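Local atomic coordinates of double Glycine Motif Protease domain from AMS/PCAT Transporter (Lachnospiraceae bacterium C6A11, PDB entry 6MPZ), a protein that probably cleaves leader peptides after a double-glycine motif, as the C39 cysteine peptidase domain of a transporter that exports peptides such as lantibiotics. Residues Val43-Glu46 and Gln47-Asp51; Val64-Ala67 and Ala68-Tyr71. All coordinates share one frame; numbering follows the deposited sequence.

Contact 1: residues Val43-Glu46 and Gln47-Asp51; sequences VPLE and QVRVD
P44 O meets V48 N at 3.2 Å as the first i-to-i+4 bond of helix 45-52, P44 standing at the N-cap position, and R49 N follows with a bond of 3.1 Å to L45 O. Just ahead of this first turn, V43 sets CG1 against V48 CG2 at 3.6 Å, the two side chains crossing at about a right angle. CG1 of V43 lies anti to the backbone N (chi1 173°) and also reaches CB of Q47. V48, buried, packs on A29 and L36 of helix 27-38, seating the N-terminal turn on that helix. The Q47 chain bends at chi2, and its NE2 gives a hydrogen bond of 3.1 Å to D51 OD1, one turn on, coming to the syn side of the carboxylate, 31° out of its plane. R49 runs the other way, back along the helix: L45 CG lies over one face of its guanidinium, and L45 CD2 is 3.9 Å from R49 NH2. L45 probably shields that face, while R49 NE is paired with E26 in a salt bridge. On D51, the Q47 amide at OD1 and Y71 OH at OD2 would together probably favour the charged carboxylate.

Contact 2: residues Val64-Ala67 and Ala68-Tyr71; sequences VLKA and ARNY
A68 N to V64 O, at 3.0 Å, leads four consecutive i-to-i+4 bonds that carry helix 61-70 to its C-terminal end. R69 N to L65 O and N70 N to K66 O follow, and Y71 N closes the series on A67 O at 3.2 Å. Y71 is the first residue to leave helical backbone angles, and its side chain turns back over the last turn: with CG anti to the carbonyl carbon (chi1 -57°), the ring lays one face over the same A67 O, CD2 lying 3.1 Å from that oxygen. A single carbonyl thus faces both the peptide N-H and the ring of one residue, and the phenol OH reaches D51 OD2 in a probable, unusually short hydrogen bond. In this papain-like C39 peptidase fold, helix 61-70 packs against helix 27-38 and against strand 137-142 of the antiparallel sheet: A67 and A68 touch L32 of the helix, while V64 and L65 lie on L139 and A68 also on F141 of the strand. L65 also packs on an apolar side chain of the bound leader peptide. R69 CG, on its extended chain, is 3.4 Å from L65 O, and R69 NH2 is hydrogen-bonded to A75 O. L65 CB sits over one face of the guanidinium, nearer its edge than its centre, and K66 CG is 4.1 Å from R69 NH1.

How the contacts relate
Contact 1 takes in the entry to helix 45-52 and nearly all of that helix, and contact 2 the last turns of helix 61-70, the next helix in the chain, so the two come in series within the C39 peptidase region. Their centres are about 11 Å apart, on the same side of the chain's centre, and they touch directly through the D51-Y71 pair, with V43 and V48 packed near the same hydroxyl and A67 against the D51 backbone. Helix 27-38 borders both, so three helices meet here beside the sheet. The D51-Y71 pair ties the short surface helix to helix 61-70, which itself reaches strand 137-142 and, through L65, the leader peptide.

Contact 1: residues Val43-Glu46 and Gln47-Asp51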
loop_
_atom_site.group_PDB
_atom_site.type_symbol
_atom_site.label_atom_id
_atom_site.label_comp_id
_atom_site.label_asym_id
_atom_site.label_seq_id
_atom_site.Cartn_x
_atom_site.Cartn_y
_atom_site.Cartn_z
ATOM N N VAL A 43 -4.664 2.980 15.306
ATOM C CA VAL A 43 -4.116 4.322 15.241
ATOM C C VAL A 43 -5.248 5.115 14.629
ATOM O O VAL A 43 -5.703 4.764 13.558
ATOM C CB VAL A 43 -2.863 4.441 14.295
ATOM C CG1 VAL A 43 -2.437 5.900 14.133
ATOM C CG2 VAL A 43 -1.683 3.641 14.821
ATOM N N PRO A 44 -5.692 6.195 15.291
ATOM C CA PRO A 44 -6.768 7.027 14.719
ATOM C C PRO A 44 -6.454 7.478 13.275
ATOM O O PRO A 44 -5.324 7.840 12.970
ATOM C CB PRO A 44 -6.852 8.219 15.705
ATOM C CG PRO A 44 -5.861 7.988 16.839
ATOM C CD PRO A 44 -5.179 6.671 16.599
ATOM N N LEU A 45 -7.423 7.453 12.371
ATOM C CA LEU A 45 -7.153 7.842 10.968
ATOM C C LEU A 45 -6.601 9.257 10.859
ATOM O O LEU A 45 -5.771 9.516 10.008
ATOM C CB LEU A 45 -8.405 7.716 10.084
ATOM C CG LEU A 45 -8.318 8.322 8.652
ATOM C CD1 LEU A 45 -7.212 7.697 7.789
ATOM C CD2 LEU A 45 -9.660 8.204 7.921
ATOM N N GLU A 46 -7.055 10.167 11.727
ATOM C CA GLU A 46 -6.563 11.555 11.734
ATOM C C GLU A 46 -5.075 11.573 12.008
ATOM O O GLU A 46 -4.369 12.374 11.442
ATOM C CB GLU A 46 -7.261 12.495 12.767
ATOM C CG GLU A 46 -8.611 12.107 13.372
ATOM C CD GLU A 46 -8.503 11.211 14.610
ATOM O OE1 GLU A 46 -8.020 11.601 15.707
ATOM O OE2 GLU A 46 -8.943 10.084 14.450
ATOM N N GLN A 47 -4.618 10.725 12.920
ATOM C CA GLN A 47 -3.204 10.650 13.243
ATOM C C GLN A 47 -2.383 10.142 12.039
ATOM O O GLN A 47 -1.310 10.680 11.748
ATOM C CB GLN A 47 -3.003 9.757 14.490
ATOM C CG GLN A 47 -1.595 9.823 15.082
ATOM C CD GLN A 47 -1.263 11.183 15.641
ATOM O OE1 GLN A 47 -1.986 11.659 16.524
ATOM N NE2 GLN A 47 -0.167 11.834 15.147
ATOM N N VAL A 48 -2.911 9.139 11.320
ATOM C CA VAL A 48 -2.223 8.555 10.172
ATOM C C VAL A 48 -1.998 9.623 9.070
ATOM O O VAL A 48 -0.923 9.675 8.452
ATOM C CB VAL A 48 -2.966 7.322 9.593
ATOM C CG1 VAL A 48 -2.222 6.753 8.381
ATOM C CG2 VAL A 48 -3.198 6.229 10.645
ATOM N N ARG A 49 -3.010 10.448 8.823
ATOM C CA ARG A 49 -2.917 11.499 7.793
ATOM C C ARG A 49 -1.738 12.405 8.096
ATOM O O ARG A 49 -0.916 12.693 7.241
ATOM C CB ARG A 49 -4.128 12.404 7.799
ATOM C CG ARG A 49 -5.420 11.848 7.291
ATOM C CD ARG A 49 -6.429 12.985 7.190
ATOM N NE ARG A 49 -7.781 12.471 7.143
ATOM C CZ ARG A 49 -8.746 12.663 8.045
ATOM N NH1 ARG A 49 -8.580 13.405 9.141
ATOM N NH2 ARG A 49 -9.934 12.100 7.814
ATOM N N VAL A 50 -1.694 12.850 9.336
ATOM C CA VAL A 50 -0.680 13.787 9.796
ATOM C C VAL A 50 0.693 13.136 9.801
ATOM O O VAL A 50 1.654 13.774 9.426
ATOM C CB VAL A 50 -1.116 14.376 11.174
ATOM C CG1 VAL A 50 0.016 14.456 12.169
ATOM C CG2 VAL A 50 -1.785 15.715 10.930
ATOM N N ASP A 51 0.782 11.876 10.213
ATOM C CA ASP A 51 2.068 11.165 10.213
ATOM C C ASP A 51 2.544 10.815 8.810
ATOM O O ASP A 51 3.723 10.719 8.597
ATOM C CB ASP A 51 2.024 9.910 11.071
ATOM C CG ASP A 51 1.746 10.217 12.537
ATOM O OD1 ASP A 51 1.896 11.365 12.948
ATOM O OD2 ASP A 51 1.385 9.304 13.279
#

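Contact 2: residues Val64-Ala67 and Ala68-Tyr71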
loop_
_atom_site.group_PDB
_atom_site.type_symbol
_atom_site.label_atom_id
_atom_site.label_comp_id
_atom_site.label_asym_id
_atom_site.label_seq_id
_atom_site.Cartn_x
_atom_site.Cartn_y
_atom_site.Cartn_z
ATOM N N VAL A 64 5.131 7.539 3.806
ATOM C CA VAL A 64 4.264 6.429 4.160
ATOM C C VAL A 64 5.092 5.381 4.877
ATOM O O VAL A 64 4.688 4.886 5.919
ATOM C CB VAL A 64 3.577 5.840 2.949
ATOM C CG1 VAL A 64 2.808 4.561 3.332
ATOM C CG2 VAL A 64 2.617 6.865 2.363
ATOM N N LEU A 65 6.237 5.058 4.319
ATOM C CA LEU A 65 7.138 4.080 4.902
ATOM C C LEU A 65 7.652 4.499 6.284
ATOM O O LEU A 65 7.744 3.668 7.180
ATOM C CB LEU A 65 8.349 3.808 3.974
ATOM C CG LEU A 65 8.190 3.086 2.623
ATOM C CD1 LEU A 65 9.496 3.188 1.820
ATOM C CD2 LEU A 65 7.739 1.623 2.783
ATOM N N LYS A 66 8.042 5.771 6.434
ATOM C CA LYS A 66 8.535 6.295 7.733
ATOM C C LYS A 66 7.464 6.227 8.825
ATOM O O LYS A 66 7.757 5.838 9.959
ATOM C CB LYS A 66 9.006 7.756 7.616
ATOM C CG LYS A 66 10.379 7.914 6.972
ATOM C CD LYS A 66 10.837 9.362 7.027
ATOM C CE LYS A 66 12.092 9.576 6.198
ATOM N NZ LYS A 66 12.485 11.016 6.213
ATOM N N ALA A 67 6.245 6.615 8.478
ATOM C CA ALA A 67 5.105 6.528 9.408
ATOM C C ALA A 67 4.842 5.064 9.806
ATOM O O ALA A 67 4.660 4.779 10.978
ATOM C CB ALA A 67 3.856 7.163 8.790
ATOM N N ALA A 68 4.907 4.131 8.842
ATOM C CA ALA A 68 4.702 2.707 9.129
ATOM C C ALA A 68 5.744 2.189 10.135
ATOM O O ALA A 68 5.421 1.408 11.041
ATOM C CB ALA A 68 4.769 1.913 7.840
ATOM N N ARG A 69 6.985 2.638 9.967
ATOM C CA ARG A 69 8.109 2.232 10.838
ATOM C C ARG A 69 7.948 2.709 12.260
ATOM O O ARG A 69 8.248 1.963 13.169
ATOM C CB ARG A 69 9.445 2.718 10.293
ATOM C CG ARG A 69 9.944 1.926 9.108
ATOM C CD ARG A 69 11.326 2.421 8.657
ATOM N NE ARG A 69 11.606 2.015 7.272
ATOM C CZ ARG A 69 11.830 2.820 6.234
ATOM N NH1 ARG A 69 11.851 4.135 6.358
ATOM N NH2 ARG A 69 12.067 2.288 5.037
ATOM N N ASN A 70 7.482 3.943 12.455
ATOM C CA ASN A 70 7.202 4.455 13.797
ATOM C C ASN A 70 6.059 3.696 14.479
ATOM O O ASN A 70 6.039 3.598 15.701
ATOM C CB ASN A 70 6.911 5.961 13.790
ATOM C CG ASN A 70 8.179 6.804 13.627
ATOM O OD1 ASN A 70 8.157 7.833 12.961
ATOM N ND2 ASN A 70 9.293 6.376 14.240
ATOM N N TYR A 71 5.129 3.139 13.705
ATOM C CA TYR A 71 4.071 2.276 14.267
ATOM C C TYR A 71 4.486 0.811 14.463
ATOM O O TYR A 71 3.632 -0.034 14.713
ATOM C CB TYR A 71 2.822 2.307 13.384
ATOM C CG TYR A 71 2.218 3.668 13.135
ATOM C CD1 TYR A 71 2.049 4.601 14.169
ATOM C CD2 TYR A 71 1.747 4.002 11.852
ATOM C CE1 TYR A 71 1.467 5.834 13.932
ATOM C CE2 TYR A 71 1.166 5.235 11.595
ATOM C CZ TYR A 71 1.019 6.145 12.632
ATOM O OH TYR A 71 0.418 7.356 12.332
#